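PDB 6SMO: PKS_KS domain-containing protein from Photorhabdus luminescens subsp. laumondii, which probably acts as a beta-ketoacyl-[acyl-carrier-protein] synthase that lengthens acyl chains, and here holds a long polyketone chain in its pocket. Local coordinates for residues 95-98 with 99-103; 319-322 with 323-327; 229-233 with 234-238. One frame throughout, in Å; residues are numbered along the deposited sequence.

Contact 1 (95-98 with 99-103)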
ATOM      1  N   LYS B  95      10.115  -9.646  12.943  1.00 49.03           N
ATOM      2  CA  LYS B  95      10.450 -10.459  11.739  1.00 47.98           C
ATOM      3  C   LYS B  95      10.464  -9.568  10.491  1.00 45.57           C
ATOM      4  O   LYS B  95      11.374  -9.744   9.657  1.00 44.93           O
ATOM      5  CB  LYS B  95       9.444 -11.599  11.555  1.00 49.16           C
ATOM      6  CG  LYS B  95       9.667 -12.818  12.442  1.00 50.45           C
ATOM      7  CD  LYS B  95       8.410 -13.646  12.631  1.00 51.34           C
ATOM      8  CE  LYS B  95       8.662 -15.138  12.657  1.00 52.16           C
ATOM      9  NZ  LYS B  95       7.396 -15.901  12.542  1.00 52.33           N
ATOM     10  N   TYR B  96       9.485  -8.663  10.368  1.00 43.83           N
ATOM     11  CA  TYR B  96       9.321  -7.730   9.220  1.00 42.31           C
ATOM     12  C   TYR B  96      10.630  -6.966   8.984  1.00 41.80           C
ATOM     13  O   TYR B  96      11.084  -6.900   7.825  1.00 40.76           O
ATOM     14  CB  TYR B  96       8.152  -6.766   9.455  1.00 41.73           C
ATOM     15  CG  TYR B  96       8.169  -5.546   8.568  1.00 40.83           C
ATOM     16  CD1 TYR B  96       8.079  -5.665   7.190  1.00 40.28           C
ATOM     17  CD2 TYR B  96       8.290  -4.272   9.101  1.00 40.63           C
ATOM     18  CE1 TYR B  96       8.105  -4.552   6.365  1.00 39.93           C
ATOM     19  CE2 TYR B  96       8.316  -3.149   8.290  1.00 40.20           C
ATOM     20  CZ  TYR B  96       8.223  -3.289   6.916  1.00 39.84           C
ATOM     21  OH  TYR B  96       8.248  -2.187   6.110  1.00 39.44           O
ATOM     22  N   LEU B  97      11.209  -6.409  10.053  1.00 42.05           N
ATOM     23  CA  LEU B  97      12.483  -5.641  10.016  1.00 42.19           C
ATOM     24  C   LEU B  97      13.662  -6.602   9.806  1.00 42.44           C
ATOM     25  O   LEU B  97      14.584  -6.237   9.050  1.00 43.21           O
ATOM     26  CB  LEU B  97      12.629  -4.845  11.319  1.00 42.08           C
ATOM     27  CG  LEU B  97      13.861  -3.944  11.428  1.00 41.97           C
ATOM     28  CD1 LEU B  97      14.048  -3.090  10.181  1.00 41.67           C
ATOM     29  CD2 LEU B  97      13.765  -3.056  12.660  1.00 42.32           C
ATOM     30  N   GLN B  98      13.627  -7.782  10.437  1.00 42.52           N
ATOM     31  CA  GLN B  98      14.721  -8.793  10.393  1.00 42.75           C
ATOM     32  C   GLN B  98      14.906  -9.302   8.956  1.00 41.35           C
ATOM     33  O   GLN B  98      16.055  -9.278   8.474  1.00 40.35           O
ATOM     34  CB  GLN B  98      14.432  -9.959  11.342  1.00 44.07           C
ATOM     35  CG  GLN B  98      15.657 -10.818  11.633  1.00 45.31           C
ATOM     36  CD  GLN B  98      15.300 -12.239  11.996  1.00 46.16           C
ATOM     37  OE1 GLN B  98      14.528 -12.492  12.919  1.00 46.60           O
ATOM     38  NE2 GLN B  98      15.871 -13.186  11.270  1.00 47.15           N
ATOM     39  N   PHE B  99      13.822  -9.744   8.306  1.00 40.40           N
ATOM     40  CA  PHE B  99      13.835 -10.346   6.944  1.00 39.90           C
ATOM     41  C   PHE B  99      14.334  -9.321   5.917  1.00 39.46           C
ATOM     42  O   PHE B  99      15.022  -9.729   4.959  1.00 39.48           O
ATOM     43  CB  PHE B  99      12.449 -10.865   6.544  1.00 39.71           C
ATOM     44  CG  PHE B  99      11.897 -11.994   7.380  1.00 40.16           C
ATOM     45  CD1 PHE B  99      12.729 -12.842   8.098  1.00 40.31           C
ATOM     46  CD2 PHE B  99      10.530 -12.232   7.417  1.00 40.15           C
ATOM     47  CE1 PHE B  99      12.206 -13.880   8.853  1.00 40.36           C
ATOM     48  CE2 PHE B  99      10.009 -13.273   8.170  1.00 40.09           C
ATOM     49  CZ  PHE B  99      10.848 -14.095   8.887  1.00 40.18           C
ATOM     50  N   ALA B 100      13.996  -8.041   6.109  1.00 38.99           N
ATOM     51  CA  ALA B 100      14.401  -6.913   5.237  1.00 38.68           C
ATOM     52  C   ALA B 100      15.921  -6.714   5.312  1.00 38.51           C
ATOM     53  O   ALA B 100      16.546  -6.585   4.242  1.00 38.38           O
ATOM     54  CB  ALA B 100      13.659  -5.659   5.633  1.00 38.58           C
ATOM     55  N   LEU B 101      16.483  -6.697   6.526  1.00 38.93           N
ATOM     56  CA  LEU B 101      17.939  -6.503   6.782  1.00 39.47           C
ATOM     57  C   LEU B 101      18.735  -7.702   6.248  1.00 39.50           C
ATOM     58  O   LEU B 101      19.833  -7.475   5.702  1.00 39.42           O
ATOM     59  CB  LEU B 101      18.187  -6.303   8.282  1.00 39.80           C
ATOM     60  CG  LEU B 101      18.379  -4.854   8.730  1.00 40.34           C
ATOM     61  CD1 LEU B 101      17.074  -4.079   8.651  1.00 40.64           C
ATOM     62  CD2 LEU B 101      18.949  -4.790  10.139  1.00 40.62           C
ATOM     63  N   ASP B 102      18.210  -8.921   6.408  1.00 40.03           N
ATOM     64  CA  ASP B 102      18.871 -10.186   5.984  1.00 40.56           C
ATOM     65  C   ASP B 102      18.920 -10.248   4.452  1.00 40.27           C
ATOM     66  O   ASP B 102      20.007 -10.528   3.910  1.00 40.56           O
ATOM     67  CB  ASP B 102      18.158 -11.413   6.561  1.00 41.26           C
ATOM     68  CG  ASP B 102      18.263 -11.541   8.072  1.00 41.82           C
ATOM     69  OD1 ASP B 102      19.212 -10.972   8.648  1.00 42.53           O
ATOM     70  OD2 ASP B 102      17.390 -12.211   8.662  1.00 42.29           O
ATOM     71  N   ALA B 103      17.784  -9.998   3.792  1.00 39.89           N
ATOM     72  CA  ALA B 103      17.624 -10.038   2.318  1.00 39.80           C
ATOM     73  C   ALA B 103      18.489  -8.953   1.665  1.00 39.68           C
ATOM     74  O   ALA B 103      19.131  -9.249   0.638  1.00 39.60           O
ATOM     75  CB  ALA B 103      16.168  -9.878   1.952  1.00 39.58           C
TER
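Lys95 packs on Phe99 in a local contact one helical turn apart. It lies in the first turns of helix 95-111, within the thiolase-like fold. The backbone is bonded in regular helical fashion, with Phe99 N giving its hydrogen to Lys95 O at 2.8 Å. The two side chains lie side by side and point the same way. Lys95 CB sits over a face of the Phe99 ring, 4.2 Å from its centroid and 27° off the normal, a CH-pi contact. Lys95 O lies above a face near the rim. At the end of its chain, Lys95 NZ forms a salt bridge with Glu262.

Further round the same helix, Gln98 NE2 donates to Asp102 OD2 at 3.2 Å. Gln98 CG stands anti to the backbone N (chi1 -164°), and the extended chain carries the amide to the carboxylate. The two planes are 67° apart, yet OD2 lies close to the amide plane. Leu97 and Leu101 meet through their CD1 atoms, 3.5 Å apart.

Tyr96, Leu97, Ala100 and Leu101 rest on helix 169-178, and Tyr96 OH bonds Phe167 O. Phe99 and Ala103 pack on strand 263-271, while Phe99 and Ala100 also touch strand 212-219.

Contact 2 (319-322 with 323-327); sequences AQIS and PSTVN
The flat group at the centre of this contact is the Ser322 carbonyl, which Thr325 grips twice. Thr325 OG1 donates to Ser322 O at 2.7 Å. The hydroxyl oxygen approaches the carbonyl only 16° out of its plane, and the C=O...O angle is 153°. Thr325 N also reaches Ser322 O, at 3.4 Å, in a weak bond. Ser322 OG lies beside the N-CD bond of the Pro323 ring and above the plane there, 3.2 Å from Pro323 N, a nitrogen without a hydrogen to give.

Thr325 OG1 takes the position between the backbone N and the carbonyl carbon (chi1 50°). This turns the hydroxyl back toward the Ser322 carbonyl, three residues earlier. The same oxygen lies against Ile321 CG2, and the Ile321 and Thr325 side chains cross at about a right angle. A weak bond ties Thr325 OG1 to Thr420 OG1 as well. The Ser322 and Ser324 hydroxyls lie near one another, with OG to OG 3.7 Å.

The arrangement is a tight 3-10 turn. Its second backbone bond runs from Val326 N to Pro323 O, at 3.2 Å. Just before it, Gln320 has positive phi and serves as the C-prime residue of a Schellman motif that ends helix 306-319. Ile321 N bonds Leu316 O in that motif. The helix end and the 3-10 turn together reverse the chain at the protein surface.

The turn lies on the beta-alpha-beta crossover that leaves strand 284-293, passes through helix 306-319 and enters strand 326-330. Ile321 packs on strands 284-293, 420-427 and 431-438. Pro323 and Val326 touch Leu316 of the helix. Val326 also packs on Thr420 and Leu422 of strand 420-427, which runs parallel beside strand 326-330.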
ATOM      1  N   ALA B 319       7.316  -1.070 -21.995  1.00 36.56           N
ATOM      2  CA  ALA B 319       8.587  -1.775 -22.289  1.00 36.94           C
ATOM      3  C   ALA B 319       8.949  -1.634 -23.773  1.00 37.48           C
ATOM      4  O   ALA B 319      10.123  -1.884 -24.111  1.00 37.19           O
ATOM      5  CB  ALA B 319       8.471  -3.228 -21.897  1.00 36.88           C
ATOM      6  N   GLN B 320       7.978  -1.261 -24.618  1.00 38.35           N
ATOM      7  CA  GLN B 320       8.112  -1.139 -26.097  1.00 39.69           C
ATOM      8  C   GLN B 320       8.477  -2.510 -26.683  1.00 40.70           C
ATOM      9  O   GLN B 320       9.361  -2.567 -27.563  1.00 41.48           O
ATOM     10  CB  GLN B 320       9.143  -0.068 -26.468  1.00 40.05           C
ATOM     11  CG  GLN B 320       8.771   1.329 -25.994  1.00 40.11           C
ATOM     12  CD  GLN B 320       9.837   2.351 -26.303  1.00 40.34           C
ATOM     13  OE1 GLN B 320      10.216   3.155 -25.454  1.00 40.50           O
ATOM     14  NE2 GLN B 320      10.333   2.329 -27.530  1.00 40.15           N
ATOM     15  N   ILE B 321       7.810  -3.567 -26.207  1.00 41.40           N
ATOM     16  CA  ILE B 321       8.020  -4.984 -26.631  1.00 42.41           C
ATOM     17  C   ILE B 321       6.681  -5.545 -27.125  1.00 42.98           C
ATOM     18  O   ILE B 321       5.646  -5.251 -26.494  1.00 42.60           O
ATOM     19  CB  ILE B 321       8.616  -5.819 -25.477  1.00 42.83           C
ATOM     20  CG1 ILE B 321      10.031  -5.353 -25.119  1.00 43.26           C
ATOM     21  CG2 ILE B 321       8.586  -7.306 -25.804  1.00 42.85           C
ATOM     22  CD1 ILE B 321      10.535  -5.866 -23.789  1.00 43.38           C
ATOM     23  N   SER B 322       6.712  -6.321 -28.213  1.00 43.92           N
ATOM     24  CA  SER B 322       5.530  -6.964 -28.846  1.00 44.47           C
ATOM     25  C   SER B 322       5.070  -8.143 -27.990  1.00 44.32           C
ATOM     26  O   SER B 322       5.901  -8.860 -27.439  1.00 45.13           O
ATOM     27  CB  SER B 322       5.844  -7.398 -30.257  1.00 45.24           C
ATOM     28  OG  SER B 322       4.694  -7.934 -30.893  1.00 45.89           O
ATOM     29  N   PRO B 323       3.744  -8.384 -27.851  1.00 43.84           N
ATOM     30  CA  PRO B 323       3.244  -9.539 -27.098  1.00 43.02           C
ATOM     31  C   PRO B 323       3.669 -10.902 -27.673  1.00 42.77           C
ATOM     32  O   PRO B 323       3.638 -11.870 -26.936  1.00 41.65           O
ATOM     33  CB  PRO B 323       1.713  -9.414 -27.181  1.00 43.00           C
ATOM     34  CG  PRO B 323       1.459  -7.967 -27.548  1.00 43.31           C
ATOM     35  CD  PRO B 323       2.653  -7.551 -28.381  1.00 43.74           C
ATOM     36  N   SER B 324       4.046 -10.943 -28.956  1.00 43.35           N
ATOM     37  CA  SER B 324       4.425 -12.169 -29.710  1.00 43.55           C
ATOM     38  C   SER B 324       5.704 -12.798 -29.139  1.00 42.80           C
ATOM     39  O   SER B 324       5.861 -14.027 -29.284  1.00 43.41           O
ATOM     40  CB  SER B 324       4.579 -11.863 -31.179  1.00 44.53           C
ATOM     41  OG  SER B 324       3.387 -11.296 -31.703  1.00 44.85           O
ATOM     42  N   THR B 325       6.582 -11.996 -28.524  1.00 41.86           N
ATOM     43  CA  THR B 325       7.887 -12.436 -27.955  1.00 41.31           C
ATOM     44  C   THR B 325       7.700 -13.012 -26.545  1.00 39.75           C
ATOM     45  O   THR B 325       8.656 -13.640 -26.046  1.00 38.90           O
ATOM     46  CB  THR B 325       8.905 -11.290 -27.939  1.00 41.79           C
ATOM     47  OG1 THR B 325       8.281 -10.151 -27.344  1.00 42.27           O
ATOM     48  CG2 THR B 325       9.418 -10.937 -29.317  1.00 42.50           C
ATOM     49  N   VAL B 326       6.531 -12.809 -25.926  1.00 38.76           N
ATOM     50  CA  VAL B 326       6.210 -13.311 -24.554  1.00 38.30           C
ATOM     51  C   VAL B 326       6.012 -14.830 -24.629  1.00 38.50           C
ATOM     52  O   VAL B 326       5.018 -15.260 -25.251  1.00 40.02           O
ATOM     53  CB  VAL B 326       4.970 -12.612 -23.960  1.00 37.77           C
ATOM     54  CG1 VAL B 326       4.616 -13.160 -22.586  1.00 37.42           C
ATOM     55  CG2 VAL B 326       5.141 -11.101 -23.899  1.00 37.86           C
ATOM     56  N   ASN B 327       6.918 -15.604 -24.018  1.00 37.81           N
ATOM     57  CA  ASN B 327       6.894 -17.094 -24.032  1.00 37.50           C
ATOM     58  C   ASN B 327       7.021 -17.651 -22.604  1.00 37.46           C
ATOM     59  O   ASN B 327       7.348 -18.845 -22.476  1.00 37.59           O
ATOM     60  CB  ASN B 327       7.973 -17.661 -24.961  1.00 37.38           C
ATOM     61  CG  ASN B 327       9.386 -17.455 -24.453  1.00 37.05           C
ATOM     62  OD1 ASN B 327       9.656 -16.532 -23.688  1.00 36.94           O
ATOM     63  ND2 ASN B 327      10.298 -18.314 -24.878  1.00 36.91           N
TER

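Contact 3 (229-233 with 234-238). With LKZ (3,5,7,9,11-pentakis(oxidanylidene)dodecanal), chain H.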
ATOM      1  N   SER B 229      -7.928 -12.365  10.360  1.00 43.16           N
ATOM      2  CA  SER B 229      -8.559 -11.365   9.458  1.00 43.16           C
ATOM      3  C   SER B 229      -8.972 -12.034   8.141  1.00 43.24           C
ATOM      4  O   SER B 229     -10.128 -11.838   7.717  1.00 43.18           O
ATOM      5  CB  SER B 229      -7.643 -10.194   9.211  1.00 43.41           C
ATOM      6  OG  SER B 229      -6.479 -10.600   8.509  1.00 43.69           O
ATOM      7  N   PHE B 230      -8.064 -12.810   7.546  1.00 42.89           N
ATOM      8  CA  PHE B 230      -8.318 -13.519   6.265  1.00 43.03           C
ATOM      9  C   PHE B 230      -9.243 -14.707   6.527  1.00 43.77           C
ATOM     10  O   PHE B 230     -10.152 -14.956   5.738  1.00 43.56           O
ATOM     11  CB  PHE B 230      -6.998 -13.931   5.612  1.00 42.27           C
ATOM     12  CG  PHE B 230      -6.121 -12.783   5.184  1.00 41.67           C
ATOM     13  CD1 PHE B 230      -6.541 -11.892   4.214  1.00 41.40           C
ATOM     14  CD2 PHE B 230      -4.874 -12.593   5.746  1.00 41.32           C
ATOM     15  CE1 PHE B 230      -5.737 -10.837   3.821  1.00 41.11           C
ATOM     16  CE2 PHE B 230      -4.074 -11.535   5.358  1.00 40.91           C
ATOM     17  CZ  PHE B 230      -4.505 -10.661   4.396  1.00 40.87           C
ATOM     18  N   GLU B 231      -8.999 -15.407   7.629  1.00 44.72           N
ATOM     19  CA  GLU B 231      -9.837 -16.550   8.080  1.00 45.96           C
ATOM     20  C   GLU B 231     -11.302 -16.102   8.156  1.00 45.32           C
ATOM     21  O   GLU B 231     -12.159 -16.787   7.562  1.00 44.83           O
ATOM     22  CB  GLU B 231      -9.342 -17.066   9.432  1.00 47.49           C
ATOM     23  CG  GLU B 231     -10.151 -18.231   9.970  1.00 49.24           C
ATOM     24  CD  GLU B 231      -9.925 -19.563   9.277  1.00 50.33           C
ATOM     25  OE1 GLU B 231      -8.764 -19.864   8.932  1.00 51.00           O
ATOM     26  OE2 GLU B 231     -10.913 -20.300   9.088  1.00 51.32           O
ATOM     27  N   ALA B 232     -11.567 -14.992   8.854  1.00 44.96           N
ATOM     28  CA  ALA B 232     -12.910 -14.392   9.047  1.00 45.04           C
ATOM     29  C   ALA B 232     -13.507 -13.985   7.694  1.00 44.84           C
ATOM     30  O   ALA B 232     -14.727 -14.161   7.512  1.00 45.15           O
ATOM     31  CB  ALA B 232     -12.820 -13.212   9.983  1.00 44.91           C
ATOM     32  N   LEU B 233     -12.665 -13.494   6.787  1.00 44.49           N
ATOM     33  CA  LEU B 233     -13.046 -13.059   5.418  1.00 44.74           C
ATOM     34  C   LEU B 233     -13.382 -14.286   4.561  1.00 44.85           C
ATOM     35  O   LEU B 233     -14.252 -14.183   3.702  1.00 44.97           O
ATOM     36  CB  LEU B 233     -11.840 -12.305   4.856  1.00 44.55           C
ATOM     37  CG  LEU B 233     -11.958 -11.793   3.425  1.00 44.82           C
ATOM     38  CD1 LEU B 233     -13.074 -10.771   3.304  1.00 45.05           C
ATOM     39  CD2 LEU B 233     -10.642 -11.188   2.983  1.00 44.66           C
ATOM     40  N   GLY B 234     -12.713 -15.407   4.818  1.00 44.80           N
ATOM     41  CA  GLY B 234     -12.912 -16.688   4.111  1.00 45.27           C
ATOM     42  C   GLY B 234     -12.059 -16.780   2.857  1.00 44.82           C
ATOM     43  O   GLY B 234     -12.530 -17.371   1.866  1.00 45.67           O
ATOM     44  N   ALA B 235     -10.846 -16.217   2.901  1.00 44.16           N
ATOM     45  CA  ALA B 235      -9.872 -16.184   1.783  1.00 43.94           C
ATOM     46  C   ALA B 235      -8.825 -17.295   1.952  1.00 44.25           C
ATOM     47  O   ALA B 235      -8.184 -17.649   0.942  1.00 44.57           O
ATOM     48  CB  ALA B 235      -9.227 -14.822   1.713  1.00 43.41           C
ATOM     49  N   LEU B 236      -8.658 -17.819   3.172  1.00 44.48           N
ATOM     50  CA  LEU B 236      -7.697 -18.911   3.497  1.00 44.75           C
ATOM     51  C   LEU B 236      -8.313 -20.268   3.141  1.00 45.09           C
ATOM     52  O   LEU B 236      -9.554 -20.391   3.190  1.00 45.51           O
ATOM     53  CB  LEU B 236      -7.326 -18.851   4.984  1.00 44.66           C
ATOM     54  CG  LEU B 236      -5.882 -18.457   5.296  1.00 44.47           C
ATOM     55  CD1 LEU B 236      -5.537 -17.100   4.705  1.00 44.28           C
ATOM     56  CD2 LEU B 236      -5.638 -18.455   6.798  1.00 44.67           C
ATOM     57  N   SER B 237      -7.464 -21.245   2.800  1.00 45.29           N
ATOM     58  CA  SER B 237      -7.837 -22.662   2.542  1.00 45.94           C
ATOM     59  C   SER B 237      -8.347 -23.293   3.843  1.00 46.50           C
ATOM     60  O   SER B 237      -7.620 -23.218   4.854  1.00 46.47           O
ATOM     61  CB  SER B 237      -6.670 -23.435   1.980  1.00 46.12           C
ATOM     62  OG  SER B 237      -7.069 -24.738   1.583  1.00 46.84           O
ATOM     63  N   SER B 238      -9.550 -23.879   3.814  1.00 47.05           N
ATOM     64  CA  SER B 238     -10.274 -24.397   5.006  1.00 47.62           C
ATOM     65  C   SER B 238     -10.779 -25.834   4.795  1.00 48.68           C
ATOM     66  O   SER B 238     -11.464 -26.340   5.706  1.00 49.83           O
ATOM     67  CB  SER B 238     -11.410 -23.474   5.364  1.00 47.11           C
ATOM     68  OG  SER B 238     -12.342 -23.384   4.298  1.00 46.57           O
TER
HETATM   69  C4  LKZ H 501      -5.197  -7.774   7.642  1.00 56.67           C
HETATM   70  C5  LKZ H 501      -4.973  -6.542   6.802  1.00 55.90           C
HETATM   71  C6  LKZ H 501      -3.727  -6.516   5.911  1.00 54.13           C
HETATM   72  C7  LKZ H 501      -4.162  -6.607   4.465  1.00 53.98           C
HETATM   73  C8  LKZ H 501      -3.115  -6.514   3.348  1.00 53.57           C
HETATM   74  C10 LKZ H 501      -4.098  -9.405  -0.895  1.00 50.39           C
HETATM   75  C22 LKZ H 501      -4.711  -7.472   9.046  1.00 57.45           C
HETATM   76  C11 LKZ H 501      -2.759 -10.043  -0.628  1.00 49.00           C
HETATM   77  O19 LKZ H 501      -2.646 -11.207  -0.288  1.00 50.76           O
HETATM   78  C3  LKZ H 501      -4.028  -8.096  -0.131  1.00 51.25           C
HETATM   79  O23 LKZ H 501      -4.257  -7.040  -0.694  1.00 51.50           O
HETATM   80  C2  LKZ H 501      -3.533  -8.154   1.320  1.00 52.69           C
HETATM   81  C9  LKZ H 501      -3.834  -6.836   2.035  1.00 53.28           C
HETATM   82  O20 LKZ H 501      -4.695  -6.083   1.625  1.00 54.56           O
HETATM   83  O21 LKZ H 501      -5.327  -6.807   4.202  1.00 53.48           O
HETATM   84  O22 LKZ H 501      -5.754  -5.606   6.868  1.00 56.92           O
HETATM   85  O24 LKZ H 501      -5.464  -7.098   9.933  1.00 58.84           O
HETATM   86  C23 LKZ H 501      -3.226  -7.667   9.286  1.00 57.56           C
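Phe230 and the residues Gly234 and Ala235 close helix 224-233 with a Schellman motif, in a ketosynthase of the thiolase-like fold. Gly234 is the C-prime residue. Its phi is positive, 87°, a conformation that glycine adopts easily.

Backbone hydrogen bonds define the motif. Ala235 N reaches back to Phe230 O at 3.2 Å, with a nearly straight N-H...O angle of 174°. Gly234 N also donates to Phe230 O, at 2.8 Å, and makes a weak bond to Glu231 O. The Phe230 carbonyl therefore accepts two backbone donors at the helix end.

Apolar contacts fasten the following loop to the helix. Leu236 CD1 touches Phe230 CB at 3.6 Å. Leu233 CD2 lies 4.1 Å from Ala235 CB. Leu233 also packs on Phe428 of its own chain and on Pro127 of the neighbouring Ketoacyl_synth_N domain-containing chain.

Polar side chains tie this stretch to other loops. Glu231 OE2 accepts from Lys71 N, and a bend at chi2 turns its carboxylate back toward Leu236. Glu231 OE1 meets Leu236 CD2 in a plain van der Waals approach of 4.0 Å, and these two side chains cross at about a right angle. In the loop, Ser237 OG is hydrogen-bonded to Asp256 OD1.

Aromatic and ligand contacts involve Phe230 and Ser229. The Phe230 ring packs edge-to-face with Phe258. Ser229 OG lies above one face of the Phe230 ring, offset toward the rim. Phe230 and Ser229 both belong to the pocket of the bound polyketone LKZ. Phe230 CZ comes within 3.9 Å of LKZ O21, at an oblique angle to the ring. Ser229 OG bonds Ser226 O and stands 3.2 Å from LKZ C4.

In the fold
All three contacts are local and lie in series along one ketosynthase chain. Contact 3 borders the ligand pocket directly, through Ser229 and Phe230. Contact 1 stands further back, and the side chain of Tyr96 is about 11 Å from the bound LKZ. The centres of contacts 1 and 3 are 26 Å apart, with nearest atoms about 14 Å apart. Contact 2 is remote from both, its centre 35 Å from that of contact 1 and 37 Å from that of contact 3. Contacts 1 and 2 sit on opposite sides of the chain's centre. Contacts 2 and 3 share one device, a helix ended by a Schellman motif.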